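Local coordinates for protein DOA1 (Saccharomyces cerevisiae, PDB 3ODT) that probably binds ubiquitin through its seven-bladed WD40 beta-propeller domain and so helps to regulate the turnover of F-box proteins, at residues 27-32 with 274-279; 189-194 with 229-234; 236-241 with 248-253. One frame throughout, in Å; residues are numbered along the deposited sequence. Where two conformers were deposited one is given.

Contact 1: residues 27-32 with 274-279; sequences VDDSKV and CMSNGD
Ser276 gives its hydroxyl OG to Asp29 OD1 over 2.8 Å, meeting that oxygen on the syn side and 18° out of the carboxylate plane. It is the one hydrogen bond between 27-32 and 274-279. The serine OG stands between its own backbone N and carbonyl carbon (chi1 78°), and so short a side chain suits a donor on a turn lying close to its acceptor. Asn277 meets the same carboxylate differently: its amide is stacked on it, the planes 17° apart and the two side chains running antiparallel past one another, with ND2 3.7 Å from Asp29 CG.

Each side is a type I turn stiffened by an Asx turn. Asp28 OD1 is gripped twice by Ser30, through N at 2.7 Å and through OG at 2.8 Å, which fixes the loop that presents Asp29. On the other segment, Asn277 OD1 accepts from Asp279 N at 3.0 Å. Gly278 closes that turn at a positive phi, where a CB would collide with the carbonyl O of Asn277.

Next to Asp29 lies selenomethionine Met275, modelled in two conformers. In one of them CE packs at 4.0 Å on Val32 CG1, the side chains crossing at about a right angle, but this detail is less certain. Val32 and Met275 both also touch Ile281, while Asp279 turns to a salt bridge with Arg298.

The two turns each join the inner two strands of a blade, and one of these blades takes strand 9-14 from the N-terminal end as its outermost strand. At this junction, where the propeller ring closes, a single hydrogen bond and a stacked amide join the loops, a modest polar link between turns that are largely held in shape from within.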
loop_
_atom_site.group_PDB
_atom_site.type_symbol
_atom_site.label_atom_id
_atom_site.label_comp_id
_atom_site.label_asym_id
_atom_site.label_seq_id
_atom_site.Cartn_x
_atom_site.Cartn_y
_atom_site.Cartn_z
ATOM N N VAL A 27 2.162 -7.939 -9.260
ATOM C CA VAL A 27 3.043 -9.081 -9.186
ATOM C C VAL A 27 4.008 -8.981 -10.369
ATOM O O VAL A 27 5.232 -9.030 -10.211
ATOM C CB VAL A 27 2.244 -10.369 -9.210
ATOM C CG1 VAL A 27 3.157 -11.564 -9.424
ATOM C CG2 VAL A 27 1.450 -10.500 -7.905
ATOM N N ASP A 28 3.446 -8.885 -11.567
ATOM C CA ASP A 28 4.213 -8.500 -12.750
ATOM C C ASP A 28 3.270 -7.810 -13.732
ATOM O O ASP A 28 2.111 -7.573 -13.387
ATOM C CB ASP A 28 4.985 -9.668 -13.357
ATOM C CG ASP A 28 4.099 -10.790 -13.863
ATOM O OD1 ASP A 28 3.040 -10.546 -14.463
ATOM O OD2 ASP A 28 4.500 -11.960 -13.694
ATOM N N ASP A 29 3.726 -7.483 -14.937
ATOM C CA ASP A 29 2.873 -6.754 -15.860
ATOM C C ASP A 29 1.647 -7.556 -16.328
ATOM O O ASP A 29 0.739 -7.004 -16.944
ATOM C CB ASP A 29 3.656 -6.332 -17.079
ATOM C CG ASP A 29 4.705 -5.301 -16.783
ATOM O OD1 ASP A 29 4.743 -4.681 -15.693
ATOM O OD2 ASP A 29 5.551 -5.115 -17.677
ATOM N N SER A 30 1.628 -8.852 -16.048
ATOM C CA SER A 30 0.497 -9.703 -16.412
ATOM C C SER A 30 -0.235 -10.304 -15.203
ATOM O O SER A 30 -1.111 -11.152 -15.369
ATOM C CB SER A 30 0.924 -10.848 -17.342
ATOM O OG SER A 30 1.757 -11.799 -16.667
ATOM N N LYS A 31 0.125 -9.874 -14.008
ATOM C CA LYS A 31 -0.467 -10.465 -12.823
ATOM C C LYS A 31 -0.594 -9.410 -11.734
ATOM O O LYS A 31 0.387 -8.737 -11.399
ATOM C CB LYS A 31 0.414 -11.597 -12.271
ATOM C CG LYS A 31 0.466 -12.861 -13.104
ATOM C CD LYS A 31 1.210 -14.011 -12.393
ATOM C CE LYS A 31 1.102 -15.329 -13.163
ATOM N NZ LYS A 31 1.567 -15.197 -14.555
ATOM N N VAL A 32 -1.782 -9.321 -11.146
ATOM C CA VAL A 32 -1.999 -8.456 -10.008
ATOM C C VAL A 32 -2.776 -9.234 -8.948
ATOM O O VAL A 32 -3.493 -10.206 -9.250
ATOM C CB VAL A 32 -2.711 -7.146 -10.372
ATOM C CG1 VAL A 32 -1.967 -6.402 -11.504
ATOM C CG2 VAL A 32 -4.154 -7.363 -10.740
ATOM N N CYS A 274 1.477 0.357 -8.530
ATOM C CA CYS A 274 2.033 0.641 -9.854
ATOM C C CYS A 274 2.770 -0.573 -10.453
ATOM O O CYS A 274 3.704 -1.114 -9.851
ATOM C CB CYS A 274 3.005 1.839 -9.771
ATOM S SG CYS A 274 2.252 3.398 -9.120
HETATM N N MSE A 275 2.328 -1.007 -11.630
HETATM C CA MSE A 275 3.080 -1.952 -12.431
HETATM C C MSE A 275 4.388 -1.342 -12.889
HETATM O O MSE A 275 4.537 -0.110 -12.948
HETATM C CB MSE A 275 2.292 -2.360 -13.672
HETATM C CG MSE A 275 1.685 -3.724 -13.603
HETATM SE SE MSE A 275 0.396 -3.895 -15.022
HETATM C CE MSE A 275 -1.077 -3.301 -13.934
ATOM N N SER A 276 5.332 -2.199 -13.255
ATOM C CA SER A 276 6.595 -1.706 -13.789
ATOM C C SER A 276 6.448 -0.936 -15.079
ATOM O O SER A 276 7.325 -0.129 -15.404
ATOM C CB SER A 276 7.572 -2.871 -13.999
ATOM O OG SER A 276 7.290 -3.614 -15.173
ATOM N N ASN A 277 5.358 -1.200 -15.826
ATOM C CA ASN A 277 5.140 -0.558 -17.114
ATOM C C ASN A 277 4.393 0.767 -16.973
ATOM O O ASN A 277 4.004 1.381 -17.961
ATOM C CB ASN A 277 4.417 -1.493 -18.075
ATOM C CG ASN A 277 3.030 -1.862 -17.604
ATOM O OD1 ASN A 277 2.506 -1.320 -16.648
ATOM N ND2 ASN A 277 2.447 -2.819 -18.271
ATOM N N GLY A 278 4.172 1.175 -15.727
ATOM C CA GLY A 278 3.493 2.414 -15.433
ATOM C C GLY A 278 1.987 2.305 -15.194
ATOM O O GLY A 278 1.374 3.265 -14.765
ATOM N N ASP A 279 1.380 1.160 -15.479
ATOM C CA ASP A 279 -0.052 1.033 -15.281
ATOM C C ASP A 279 -0.391 1.116 -13.801
ATOM O O ASP A 279 0.402 0.716 -12.945
ATOM C CB ASP A 279 -0.586 -0.264 -15.891
ATOM C CG ASP A 279 -0.656 -0.209 -17.413
ATOM O OD1 ASP A 279 -0.072 0.700 -18.039
ATOM O OD2 ASP A 279 -1.321 -1.117 -17.988
#

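Contact 2: residues 189-194 with 229-234; sequences HLAVVD and YCIKLL
His189 turns its side chain across to strand 229-233, beginning with CB, which sits 3.6 Å from Tyr229 O. The ring carbon CG follows at 4.0 Å from Cys230 CA, and ND1 lies near Tyr229 O without bonding it. CD2 brings the ring edge to 3.5 Å from Ile231 O. At the tip NE2 lies 4.1 Å from Lys232 CE, near the ring plane, while Cys230 SG, to which NE2 is the nearest ring atom, covers one face, 4.3 Å from the centroid and offset toward the rim. That sulfur is put there by a first torsion that sets SG anti to the backbone N (chi1 -172°). The ammonium of Lys232 is engaged by Asp273 and Val272 O.

The two strands are the innermost ones of successive WD40 blades. They run nearly parallel, 8° apart, with axes 6.1 Å from each other. No hydrogen bond links them, as expected where propeller blades meet face to face through side chains rather than as one sheet, and Ile231 N and O, buried here, have no polar partner in the model.

Farther along, small Ala191 lets larger neighbours close in. Ile231 sends CD1 to 3.9 Å from Ala191 N, and Leu233 CG comes within 4.1 Å of Ala191 CB. The Leu233 and Val193 side chains cross at about a right angle, Leu233 CD1 meeting Val193 CG2.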
loop_
_atom_site.group_PDB
_atom_site.type_symbol
_atom_site.label_atom_id
_atom_site.label_comp_id
_atom_site.label_asym_id
_atom_site.label_seq_id
_atom_site.Cartn_x
_atom_site.Cartn_y
_atom_site.Cartn_z
ATOM N N HIS A 189 -0.173 6.861 5.250
ATOM C CA HIS A 189 0.686 6.123 4.332
ATOM C C HIS A 189 1.987 6.829 4.039
ATOM O O HIS A 189 2.111 8.045 4.199
ATOM C CB HIS A 189 -0.064 5.795 3.015
ATOM C CG HIS A 189 0.208 4.403 2.531
ATOM N ND1 HIS A 189 -0.276 3.284 3.173
ATOM C CD2 HIS A 189 0.934 3.943 1.478
ATOM C CE1 HIS A 189 0.140 2.204 2.540
ATOM N NE2 HIS A 189 0.888 2.573 1.510
ATOM N N LEU A 190 2.946 6.041 3.573
ATOM C CA LEU A 190 4.296 6.480 3.316
ATOM C C LEU A 190 4.814 5.930 1.995
ATOM O O LEU A 190 4.495 4.803 1.621
ATOM C CB LEU A 190 5.217 6.006 4.430
ATOM C CG LEU A 190 4.930 6.403 5.878
ATOM C CD1 LEU A 190 5.769 5.575 6.829
ATOM C CD2 LEU A 190 5.209 7.881 6.047
ATOM N N ALA A 191 5.666 6.687 1.323
ATOM C CA ALA A 191 6.491 6.150 0.238
ATOM C C ALA A 191 7.898 6.720 0.389
ATOM O O ALA A 191 8.062 7.942 0.587
ATOM C CB ALA A 191 5.940 6.511 -1.132
ATOM N N VAL A 192 8.882 5.834 0.462
ATOM C CA VAL A 192 10.273 6.245 0.550
ATOM C C VAL A 192 10.827 6.590 -0.845
ATOM O O VAL A 192 10.813 5.777 -1.757
ATOM C CB VAL A 192 11.117 5.157 1.240
ATOM C CG1 VAL A 192 12.604 5.561 1.291
ATOM C CG2 VAL A 192 10.526 4.846 2.619
ATOM N N VAL A 193 11.268 7.823 -1.014
ATOM C CA VAL A 193 11.859 8.243 -2.276
ATOM C C VAL A 193 13.315 7.741 -2.376
ATOM O O VAL A 193 13.718 7.082 -3.344
ATOM C CB VAL A 193 11.796 9.758 -2.402
ATOM C CG1 VAL A 193 12.491 10.244 -3.683
ATOM C CG2 VAL A 193 10.358 10.247 -2.366
ATOM N N ASP A 194 14.075 8.000 -1.327
ATOM C CA ASP A 194 15.444 7.538 -1.193
ATOM C C ASP A 194 15.813 7.678 0.268
ATOM O O ASP A 194 14.957 8.011 1.114
ATOM C CB ASP A 194 16.388 8.325 -2.108
ATOM C CG ASP A 194 16.329 9.829 -1.884
ATOM O OD1 ASP A 194 16.110 10.285 -0.727
ATOM O OD2 ASP A 194 16.499 10.559 -2.886
ATOM N N TYR A 229 -5.656 7.876 1.651
ATOM C CA TYR A 229 -5.385 6.550 2.198
ATOM C C TYR A 229 -4.108 5.891 1.706
ATOM O O TYR A 229 -3.534 5.069 2.415
ATOM C CB TYR A 229 -6.539 5.613 1.861
ATOM C CG TYR A 229 -7.871 5.978 2.479
ATOM C CD1 TYR A 229 -7.971 6.349 3.818
ATOM C CD2 TYR A 229 -9.025 5.965 1.731
ATOM C CE1 TYR A 229 -9.183 6.673 4.386
ATOM C CE2 TYR A 229 -10.259 6.258 2.307
ATOM C CZ TYR A 229 -10.316 6.634 3.622
ATOM O OH TYR A 229 -11.511 6.931 4.184
ATOM N N CYS A 230 -3.663 6.221 0.486
ATOM C CA CYS A 230 -2.567 5.460 -0.098
ATOM C C CYS A 230 -1.827 6.363 -1.049
ATOM O O CYS A 230 -2.455 7.214 -1.686
ATOM C CB CYS A 230 -3.121 4.243 -0.861
ATOM S SG CYS A 230 -1.829 3.101 -1.444
ATOM N N ILE A 231 -0.496 6.223 -1.093
ATOM C CA ILE A 231 0.365 6.863 -2.066
ATOM C C ILE A 231 1.411 5.857 -2.533
ATOM O O ILE A 231 1.846 4.991 -1.777
ATOM C CB ILE A 231 1.103 8.085 -1.493
ATOM C CG1 ILE A 231 1.720 7.764 -0.137
ATOM C CG2 ILE A 231 0.162 9.257 -1.377
ATOM C CD1 ILE A 231 2.515 8.873 0.492
ATOM N N LYS A 232 1.806 5.993 -3.792
ATOM C CA LYS A 232 2.852 5.196 -4.416
ATOM C C LYS A 232 3.624 6.069 -5.385
ATOM O O LYS A 232 3.113 7.058 -5.876
ATOM C CB LYS A 232 2.298 3.991 -5.181
ATOM C CG LYS A 232 1.613 2.942 -4.320
ATOM C CD LYS A 232 2.603 2.148 -3.483
ATOM C CE LYS A 232 1.880 1.468 -2.330
ATOM N NZ LYS A 232 0.951 0.364 -2.771
ATOM N N LEU A 233 4.861 5.694 -5.640
ATOM C CA LEU A 233 5.667 6.314 -6.686
ATOM C C LEU A 233 5.630 5.485 -7.963
ATOM O O LEU A 233 5.873 4.284 -7.956
ATOM C CB LEU A 233 7.128 6.486 -6.230
ATOM C CG LEU A 233 7.296 7.309 -4.956
ATOM C CD1 LEU A 233 8.733 7.280 -4.439
ATOM C CD2 LEU A 233 6.815 8.749 -5.210
ATOM N N LEU A 234 5.313 6.151 -9.068
ATOM C CA LEU A 234 5.386 5.574 -10.392
ATOM C C LEU A 234 6.827 5.419 -10.849
ATOM O O LEU A 234 7.745 6.043 -10.318
ATOM C CB LEU A 234 4.619 6.483 -11.356
ATOM C CG LEU A 234 3.109 6.424 -11.162
ATOM C CD1 LEU A 234 2.439 7.630 -11.792
ATOM C CD2 LEU A 234 2.546 5.125 -11.736
#

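Contact 3: residues 236-241 with 248-253; sequences NGDIVS and VRIWSK
Three torsions bring Ser241 and Trp251 together: Ser241 OG stands between its backbone N and carbonyl carbon (chi1 65°), Trp251 CG lies anti to its carbonyl carbon, beside the backbone N (chi1 -44°), and the second torsion of the tryptophan (chi2 77°) turns the ring so that its NE1 edge faces the serine. NE1 gives Ser241 OG an almost straight hydrogen bond of 2.9 Å in the ring plane. The same OG is hydrogen-bonded to His224 NE2, so the hydroxyl joins an indole to an imidazole. Tryptophan, serine and histidine so linked are a well-known signature of many WD40 blades, and Asp245, in the turn between the strands, probably completes the tetrad.

The two residues belong to an antiparallel hairpin. Ile239 and Trp251 form a hydrogen-bonded pair, Trp251 N reaching Ile239 O at 2.8 Å, and Ser241 with Arg249 forms the next one. Between them the non-hydrogen-bonded pair Val240 and Ile250 faces the other way, and Val240 CG2 packs 3.7 Å from Val248 CG1. Branched residues suit these buried strands. Ile239 CB also lies 4.0 Å from Trp251 CD1, at the pyrrole side of the indole. An alanine in place of Trp251 would probably leave Ser241 OG without its indole donor and open a gap beside Ile239.

Before the strand, Asn236 OD1 takes Asp238 N at 2.9 Å in an Asx turn, and Asp238 OD2 goes on to a salt bridge with Lys259. Tryptophan thus serves here as a large, mostly apolar ring carrying one N-H, and that polar group, within the buried contact, is satisfied by a hydroxyl whose second bond ties the hairpin to the loop of His224.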
loop_
_atom_site.group_PDB
_atom_site.type_symbol
_atom_site.label_atom_id
_atom_site.label_comp_id
_atom_site.label_asym_id
_atom_site.label_seq_id
_atom_site.Cartn_x
_atom_site.Cartn_y
_atom_site.Cartn_z
ATOM N N ASN A 236 8.354 6.724 -13.229
ATOM C CA ASN A 236 8.983 7.997 -13.641
ATOM C C ASN A 236 9.104 8.989 -12.469
ATOM O O ASN A 236 9.446 10.159 -12.674
ATOM C CB ASN A 236 8.181 8.646 -14.776
ATOM C CG ASN A 236 6.829 9.190 -14.306
ATOM O OD1 ASN A 236 6.444 9.004 -13.169
ATOM N ND2 ASN A 236 6.111 9.862 -15.190
ATOM N N GLY A 237 8.775 8.529 -11.266
ATOM C CA GLY A 237 8.880 9.344 -10.071
ATOM C C GLY A 237 7.636 10.116 -9.649
ATOM O O GLY A 237 7.603 10.652 -8.528
ATOM N N ASP A 238 6.617 10.169 -10.505
ATOM C CA ASP A 238 5.387 10.890 -10.172
ATOM C C ASP A 238 4.696 10.179 -9.013
ATOM O O ASP A 238 4.925 8.972 -8.767
ATOM C CB ASP A 238 4.396 10.903 -11.331
ATOM C CG ASP A 238 4.784 11.835 -12.467
ATOM O OD1 ASP A 238 5.735 12.632 -12.327
ATOM O OD2 ASP A 238 4.083 11.764 -13.513
ATOM N N ILE A 239 3.838 10.899 -8.310
ATOM C CA ILE A 239 3.121 10.339 -7.183
ATOM C C ILE A 239 1.719 9.939 -7.646
ATOM O O ILE A 239 1.057 10.697 -8.355
ATOM C CB ILE A 239 2.982 11.370 -6.042
ATOM C CG1 ILE A 239 4.349 11.886 -5.592
ATOM C CG2 ILE A 239 2.173 10.770 -4.892
ATOM C CD1 ILE A 239 4.249 13.119 -4.694
ATOM N N VAL A 240 1.286 8.746 -7.263
ATOM C CA VAL A 240 -0.118 8.387 -7.388
ATOM C C VAL A 240 -0.722 8.271 -5.988
ATOM O O VAL A 240 -0.126 7.674 -5.087
ATOM C CB VAL A 240 -0.334 7.083 -8.169
ATOM C CG1 VAL A 240 0.294 5.901 -7.491
ATOM C CG2 VAL A 240 -1.809 6.844 -8.345
ATOM N N SER A 241 -1.859 8.900 -5.796
ATOM C CA SER A 241 -2.548 8.876 -4.518
ATOM C C SER A 241 -4.016 8.532 -4.713
ATOM O O SER A 241 -4.551 8.669 -5.824
ATOM C CB SER A 241 -2.452 10.240 -3.842
ATOM O OG SER A 241 -3.140 11.265 -4.574
ATOM N N VAL A 248 -8.481 9.014 -7.638
ATOM C CA VAL A 248 -7.079 8.645 -7.827
ATOM C C VAL A 248 -6.438 9.862 -8.467
ATOM O O VAL A 248 -6.982 10.411 -9.431
ATOM C CB VAL A 248 -6.925 7.421 -8.758
ATOM C CG1 VAL A 248 -5.452 7.137 -9.004
ATOM C CG2 VAL A 248 -7.608 6.206 -8.127
ATOM N N ARG A 249 -5.300 10.294 -7.949
ATOM C CA ARG A 249 -4.674 11.499 -8.456
ATOM C C ARG A 249 -3.237 11.227 -8.818
ATOM O O ARG A 249 -2.561 10.441 -8.150
ATOM C CB ARG A 249 -4.787 12.647 -7.467
ATOM C CG ARG A 249 -6.223 13.001 -7.201
ATOM C CD ARG A 249 -6.362 14.170 -6.259
ATOM N NE ARG A 249 -7.765 14.411 -5.904
ATOM C CZ ARG A 249 -8.373 15.582 -5.913
ATOM N NH1 ARG A 249 -7.763 16.673 -6.347
ATOM N NH2 ARG A 249 -9.640 15.635 -5.516
ATOM N N ILE A 250 -2.759 11.904 -9.852
ATOM C CA ILE A 250 -1.384 11.749 -10.286
ATOM C C ILE A 250 -0.727 13.111 -10.192
ATOM O O ILE A 250 -1.290 14.083 -10.692
ATOM C CB ILE A 250 -1.301 11.203 -11.733
ATOM C CG1 ILE A 250 -1.906 9.793 -11.797
ATOM C CG2 ILE A 250 0.145 11.121 -12.210
ATOM C CD1 ILE A 250 -3.230 9.736 -12.457
ATOM N N TRP A 251 0.440 13.184 -9.548
ATOM C CA TRP A 251 1.123 14.460 -9.282
ATOM C C TRP A 251 2.585 14.444 -9.767
ATOM O O TRP A 251 3.278 13.418 -9.744
ATOM C CB TRP A 251 1.191 14.735 -7.781
ATOM C CG TRP A 251 -0.041 14.493 -6.981
ATOM C CD1 TRP A 251 -0.517 13.288 -6.583
ATOM C CD2 TRP A 251 -0.926 15.479 -6.427
ATOM N NE1 TRP A 251 -1.649 13.454 -5.807
ATOM C CE2 TRP A 251 -1.925 14.791 -5.709
ATOM C CE3 TRP A 251 -0.979 16.875 -6.484
ATOM C CZ2 TRP A 251 -2.963 15.451 -5.037
ATOM C CZ3 TRP A 251 -2.023 17.534 -5.824
ATOM C CH2 TRP A 251 -2.991 16.817 -5.101
ATOM N N SER A 252 3.073 15.610 -10.167
ATOM C CA SER A 252 4.492 15.795 -10.320
ATOM C C SER A 252 5.136 15.893 -8.940
ATOM O O SER A 252 4.848 16.801 -8.175
ATOM C CB SER A 252 4.787 17.076 -11.078
ATOM O OG SER A 252 6.151 17.402 -10.941
ATOM N N LYS A 253 6.007 14.949 -8.620
ATOM C CA LYS A 253 6.711 14.991 -7.345
ATOM C C LYS A 253 7.604 16.216 -7.310
ATOM O O LYS A 253 7.682 16.897 -6.292
ATOM C CB LYS A 253 7.519 13.711 -7.160
ATOM C CG LYS A 253 8.381 13.684 -5.932
ATOM C CD LYS A 253 9.758 14.151 -6.259
ATOM C CE LYS A 253 10.766 13.677 -5.232
ATOM N NZ LYS A 253 12.041 14.384 -5.450
#

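From the N terminus, the chain lays down strand 9-14 and then the turn of 27-32, which waits more than 240 residues for 274-279; contact 1 therefore spans the longest loop and joins the first and last blades of the ring. Contacts 2 and 3 lie within that span and follow one another without crossing. Contact 2 links the inner strands of consecutive blades, 187-194 and 228-233. Contact 3 comes next, a local hairpin inside the second of these blades. There strands 228-233 and 239-243 are neighbours, bonded from Lys232 O to Val240 N, so the blade stitched by contact 3 is the one that contact 2 docks on its predecessor.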